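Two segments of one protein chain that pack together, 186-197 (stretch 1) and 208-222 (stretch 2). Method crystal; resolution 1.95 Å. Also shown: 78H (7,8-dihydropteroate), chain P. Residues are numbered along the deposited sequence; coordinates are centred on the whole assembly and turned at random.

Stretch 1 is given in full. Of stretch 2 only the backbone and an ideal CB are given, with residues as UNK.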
# COMPACT_ATOMS: atom_id res chain seq x y z
N ALA B 186 -9.66 32.63 -7.91
CA ALA B 186 -10.38 32.11 -6.74
C ALA B 186 -9.59 30.98 -6.08
O ALA B 186 -9.03 30.11 -6.77
CB ALA B 186 -11.79 31.62 -7.12
N ALA B 187 -9.54 31.00 -4.75
CA ALA B 187 -8.84 29.99 -3.95
C ALA B 187 -9.27 28.56 -4.24
O ALA B 187 -8.45 27.64 -4.14
CB ALA B 187 -9.03 30.27 -2.46
N GLU B 188 -10.53 28.37 -4.60
CA GLU B 188 -11.05 27.03 -4.88
C GLU B 188 -10.50 26.37 -6.17
O GLU B 188 -10.64 25.17 -6.36
CB GLU B 188 -12.59 27.01 -4.86
CG GLU B 188 -13.25 28.15 -5.59
CD GLU B 188 -13.65 29.32 -4.67
OE1 GLU B 188 -12.77 30.07 -4.19
OE2 GLU B 188 -14.87 29.49 -4.43
N ARG B 189 -9.88 27.16 -7.05
CA ARG B 189 -9.25 26.63 -8.27
C ARG B 189 -7.84 26.09 -8.04
O ARG B 189 -7.22 25.54 -8.95
CB ARG B 189 -9.17 27.73 -9.34
CG ARG B 189 -10.51 28.22 -9.89
CD ARG B 189 -10.31 29.46 -10.76
NE ARG B 189 -9.40 29.15 -11.86
CZ ARG B 189 -8.73 30.02 -12.60
NH1 ARG B 189 -8.83 31.33 -12.40
NH2 ARG B 189 -7.92 29.56 -13.56
N ILE B 190 -7.32 26.26 -6.82
CA ILE B 190 -5.92 26.00 -6.53
C ILE B 190 -5.73 24.74 -5.70
O ILE B 190 -6.38 24.53 -4.67
CB ILE B 190 -5.26 27.21 -5.78
CG1 ILE B 190 -5.38 28.49 -6.63
CG2 ILE B 190 -3.77 26.92 -5.48
CD1 ILE B 190 -5.14 29.81 -5.86
N CYS B 191 -4.82 23.88 -6.17
CA CYS B 191 -4.29 22.81 -5.35
C CYS B 191 -2.78 22.97 -5.30
O CYS B 191 -2.22 23.75 -6.06
CB CYS B 191 -4.68 21.44 -5.87
SG CYS B 191 -4.08 20.98 -7.48
N VAL B 192 -2.15 22.27 -4.37
CA VAL B 192 -0.71 22.38 -4.17
C VAL B 192 -0.06 21.00 -4.16
O VAL B 192 -0.71 19.97 -3.88
CB VAL B 192 -0.38 23.08 -2.86
CG1 VAL B 192 -1.01 24.49 -2.83
CG2 VAL B 192 -0.85 22.23 -1.66
N ASP B 193 1.25 20.99 -4.40
CA ASP B 193 2.01 19.76 -4.51
C ASP B 193 3.43 20.02 -3.98
O ASP B 193 4.11 20.95 -4.43
CB ASP B 193 2.03 19.39 -5.99
CG ASP B 193 2.80 18.14 -6.30
OD1 ASP B 193 3.62 17.67 -5.49
OD2 ASP B 193 2.62 17.64 -7.43
N PRO B 194 3.89 19.18 -3.03
CA PRO B 194 5.21 19.40 -2.42
C PRO B 194 6.40 19.08 -3.31
O PRO B 194 7.56 19.36 -2.93
CB PRO B 194 5.19 18.45 -1.21
CG PRO B 194 4.26 17.35 -1.66
CD PRO B 194 3.17 18.09 -2.37
N GLY B 195 6.14 18.48 -4.47
CA GLY B 195 7.17 18.33 -5.49
C GLY B 195 8.20 17.30 -5.14
O GLY B 195 9.41 17.56 -5.12
N PHE B 196 7.73 16.08 -4.92
CA PHE B 196 8.63 15.00 -4.61
C PHE B 196 9.68 14.83 -5.71
O PHE B 196 9.34 14.76 -6.88
CB PHE B 196 7.83 13.70 -4.43
CG PHE B 196 7.00 13.69 -3.20
CD1 PHE B 196 7.60 13.59 -1.97
CD2 PHE B 196 5.61 13.80 -3.27
CE1 PHE B 196 6.84 13.60 -0.81
CE2 PHE B 196 4.84 13.80 -2.13
CZ PHE B 196 5.46 13.71 -0.89
N GLY B 197 10.95 14.77 -5.31
CA GLY B 197 12.05 14.54 -6.23
C GLY B 197 12.53 15.81 -6.92
O GLY B 197 13.36 15.73 -7.82
N UNK B 208 10.50 12.94 4.63
CA UNK B 208 10.01 13.92 5.62
C UNK B 208 8.69 14.52 5.11
O UNK B 208 7.70 14.62 5.84
CB UNK B 208 11.05 15.02 5.87
N UNK B 209 8.68 14.89 3.84
CA UNK B 209 7.51 15.49 3.24
C UNK B 209 6.36 14.50 3.16
O UNK B 209 5.22 14.90 3.31
CB UNK B 209 7.85 16.03 1.85
N UNK B 210 6.65 13.22 2.88
CA UNK B 210 5.59 12.22 2.81
C UNK B 210 5.01 11.91 4.20
O UNK B 210 3.78 11.87 4.34
CB UNK B 210 6.12 10.94 2.17
N UNK B 211 5.88 11.72 5.20
CA UNK B 211 5.43 11.47 6.60
C UNK B 211 4.60 12.62 7.18
O UNK B 211 3.66 12.39 7.94
CB UNK B 211 6.64 11.23 7.50
N UNK B 212 4.96 13.85 6.81
CA UNK B 212 4.28 15.05 7.27
C UNK B 212 3.42 15.72 6.21
O UNK B 212 3.17 16.92 6.29
CB UNK B 212 5.31 16.05 7.79
N UNK B 213 2.94 14.96 5.23
CA UNK B 213 2.21 15.52 4.09
C UNK B 213 1.12 16.57 4.42
O UNK B 213 1.08 17.63 3.79
CB UNK B 213 1.56 14.37 3.33
N UNK B 214 0.25 16.30 5.41
CA UNK B 214 -0.80 17.31 5.63
C UNK B 214 -0.26 18.71 5.92
O UNK B 214 -0.86 19.70 5.49
CB UNK B 214 -1.69 16.87 6.79
N UNK B 215 0.88 18.77 6.61
CA UNK B 215 1.50 20.02 7.01
C UNK B 215 2.24 20.75 5.88
O UNK B 215 2.72 21.85 6.10
CB UNK B 215 2.47 19.75 8.16
N UNK B 216 2.34 20.15 4.69
CA UNK B 216 2.92 20.84 3.53
C UNK B 216 1.93 21.85 2.90
O UNK B 216 2.34 22.75 2.18
CB UNK B 216 3.35 19.81 2.48
N UNK B 217 0.64 21.71 3.20
CA UNK B 217 -0.40 22.51 2.56
C UNK B 217 -0.76 23.73 3.39
O UNK B 217 -1.16 23.59 4.55
CB UNK B 217 -1.65 21.66 2.32
N UNK B 218 -0.66 24.92 2.81
CA UNK B 218 -1.16 26.09 3.50
C UNK B 218 -2.69 26.12 3.50
O UNK B 218 -3.35 25.28 2.85
CB UNK B 218 -0.60 27.36 2.85
N UNK B 219 -3.24 27.09 4.23
CA UNK B 219 -4.69 27.26 4.40
C UNK B 219 -5.29 28.22 3.36
O UNK B 219 -4.71 29.25 3.04
CB UNK B 219 -4.99 27.78 5.81
N UNK B 220 -6.47 27.86 2.86
CA UNK B 220 -7.30 28.77 2.07
C UNK B 220 -7.90 29.79 3.04
O UNK B 220 -7.75 29.63 4.24
CB UNK B 220 -8.39 28.02 1.30
N UNK B 221 -8.55 30.85 2.52
CA UNK B 221 -9.19 31.85 3.41
C UNK B 221 -10.28 31.30 4.32
O UNK B 221 -10.44 31.77 5.45
CB UNK B 221 -9.80 32.97 2.56
N UNK B 222 -11.01 30.28 3.86
CA UNK B 222 -12.03 29.63 4.68
C UNK B 222 -11.44 28.73 5.77
O UNK B 222 -12.19 28.04 6.47
CB UNK B 222 -12.96 28.81 3.79
O4 78H P . 5.41 15.18 -8.74
C4 78H P . 4.91 15.84 -9.65
C5 78H P . 5.40 15.79 -10.97
N3 78H P . 3.82 16.68 -9.37
C9 78H P . 4.76 16.60 -11.94
N5 78H P . 6.41 14.96 -11.31
C2 78H P . 3.24 17.49 -10.39
N8 78H P . 5.20 16.59 -13.26
N1 78H P . 3.72 17.40 -11.64
C6 78H P . 6.91 14.94 -12.56
N2 78H P . 2.23 18.32 -10.12
C7 78H P . 6.44 15.92 -13.65
C10 78H P . 7.98 13.97 -12.95
N11 78H P . 9.30 14.50 -12.59
C15 78H P . 10.14 13.72 -11.91
C16 78H P . 10.77 14.18 -10.77
C17 78H P . 10.35 12.41 -12.37
C18 78H P . 11.64 13.35 -10.08
C19 78H P . 11.21 11.58 -11.67
C20 78H P . 11.86 12.05 -10.53
C21 78H P . 12.79 11.12 -9.75
O22 78H P . 13.09 11.49 -8.61
O23 78H P . 13.08 10.00 -10.22

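Position 208 lies on a helix with its CB sideways and nothing of stretch 1 within 5.5 Å, so many residues would serve; it is Ala208. One residue on, 209 is constrained: it points toward stretch 1, the ideal CB of 209 being 3.7 Å from Phe196 CE1 and 4.7 Å from Pro194 CB. A helix-compatible apolar chain, leucine, isoleucine or methionine, would suit this greasy corner. Leu209 fills it in the m,t rotamer, with CB 3.7 Å from Phe196 CE1 and CD1 4.2 Å from Pro194 O.

Position 210 points sideways, yet its ideal CB is 4.1 Å from Phe196 CE1, so a helix-compatible apolar residue, from alanine to leucine or methionine, is plausible. In Leu210 the CB lies 4.0 Å from Phe196 CE1; the backbone N, at the ring edge, is 3.7 Å from the same atom, a contact that does not depend on the side chain. Positions 211 and 212 are out of reach and ask nothing of stretch 1; both are alanine. Ala212 is the first residue after the helix to leave helical phi/psi.

At 213 no atom of stretch 1 comes within 5.5 Å of the ideal CB, and the bond points sideways, so a short side chain would fall short. A longer apolar one could reach the neighbouring Pro194 and Phe196. Leu213 does so: CD1 sits 3.9 Å from Pro194 CG and 3.9 Å from Phe196 CZ, joining two contacts through one methyl.

Positions 214 and 215 are again out of reach, and polar residues or a proline with phi near -60° would be tolerated; they are Pro214 and Asp215. Position 216 points toward Pro194, its ideal CB 4.3 Å from Pro194 CB, which favours a small or beta-branched residue with a methyl to offer. Thr216 supplies CG2, 4.3 Å from Pro194 CB, while its OG1 donates a hydrogen bond to Leu213 O at 2.7 Å.

At 217 the ideal CB already stands 4.1 Å from Val192 CG2, so a single methyl is enough for contact, and Ala217 provides it. At 218 the CB points sideways with nothing within 5.5 Å, so little is decided; phi -73° permits proline. In Pro218 the ring CD lies 4.4 Å from Val192 CG2. Position 219 is out of reach: Ala219.

Position 220 points toward backbone carbonyls on Ala187, Glu188 and Ile190, acceptors that call for a long donor, lysine or arginine. Arg220 NH2 donates to Ile190 O at 2.9 Å, and one guanidinium face covers Glu188 CA. At 221, phi -60° admits proline, and Pro221 CD packs 3.8 Å from Ala187 CB. Position 222 points toward stretch 1 with nothing within 5.5 Å of its CB, so many residues would serve; Asp222 stays out of contact.

Stretch 2 (208-222) ALLAALPDTAPARPD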
# COMPACT_ATOMS: atom_id res chain seq x y z
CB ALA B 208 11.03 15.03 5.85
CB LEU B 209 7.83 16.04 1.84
CG LEU B 209 8.78 17.23 1.84
CD1 LEU B 209 9.33 17.45 0.42
CD2 LEU B 209 8.10 18.49 2.35
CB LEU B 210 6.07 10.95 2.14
CG LEU B 210 5.07 9.78 2.00
CD1 LEU B 210 3.68 10.25 1.52
CD2 LEU B 210 5.64 8.74 1.05
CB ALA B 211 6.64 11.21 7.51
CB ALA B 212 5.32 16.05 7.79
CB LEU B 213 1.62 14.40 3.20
CG LEU B 213 1.18 14.77 1.78
CD1 LEU B 213 2.36 15.19 0.92
CD2 LEU B 213 0.45 13.64 1.08
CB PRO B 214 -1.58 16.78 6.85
CG PRO B 214 -1.08 15.43 7.12
CD PRO B 214 0.19 15.20 6.39
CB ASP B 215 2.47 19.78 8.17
CG ASP B 215 1.78 19.21 9.41
OD1 ASP B 215 0.60 19.56 9.66
OD2 ASP B 215 2.42 18.40 10.11
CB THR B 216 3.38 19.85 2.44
OG1 THR B 216 2.26 19.14 1.95
CG2 THR B 216 4.41 18.84 2.98
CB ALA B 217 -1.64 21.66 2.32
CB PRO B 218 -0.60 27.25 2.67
CG PRO B 218 -0.39 26.71 1.36
CD PRO B 218 -0.17 25.25 1.47
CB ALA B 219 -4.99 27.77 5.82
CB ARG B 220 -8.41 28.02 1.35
CG ARG B 220 -7.90 27.06 0.29
CD ARG B 220 -9.05 26.30 -0.32
NE ARG B 220 -8.70 25.77 -1.64
CZ ARG B 220 -9.46 24.91 -2.31
NH1 ARG B 220 -10.63 24.48 -1.81
NH2 ARG B 220 -9.06 24.48 -3.52
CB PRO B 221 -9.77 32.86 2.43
CG PRO B 221 -8.84 32.81 1.25
CD PRO B 221 -8.43 31.36 1.14
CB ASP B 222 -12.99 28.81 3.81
CG ASP B 222 -12.31 27.62 3.13
OD1 ASP B 222 -11.10 27.40 3.38
OD2 ASP B 222 -12.97 26.92 2.33
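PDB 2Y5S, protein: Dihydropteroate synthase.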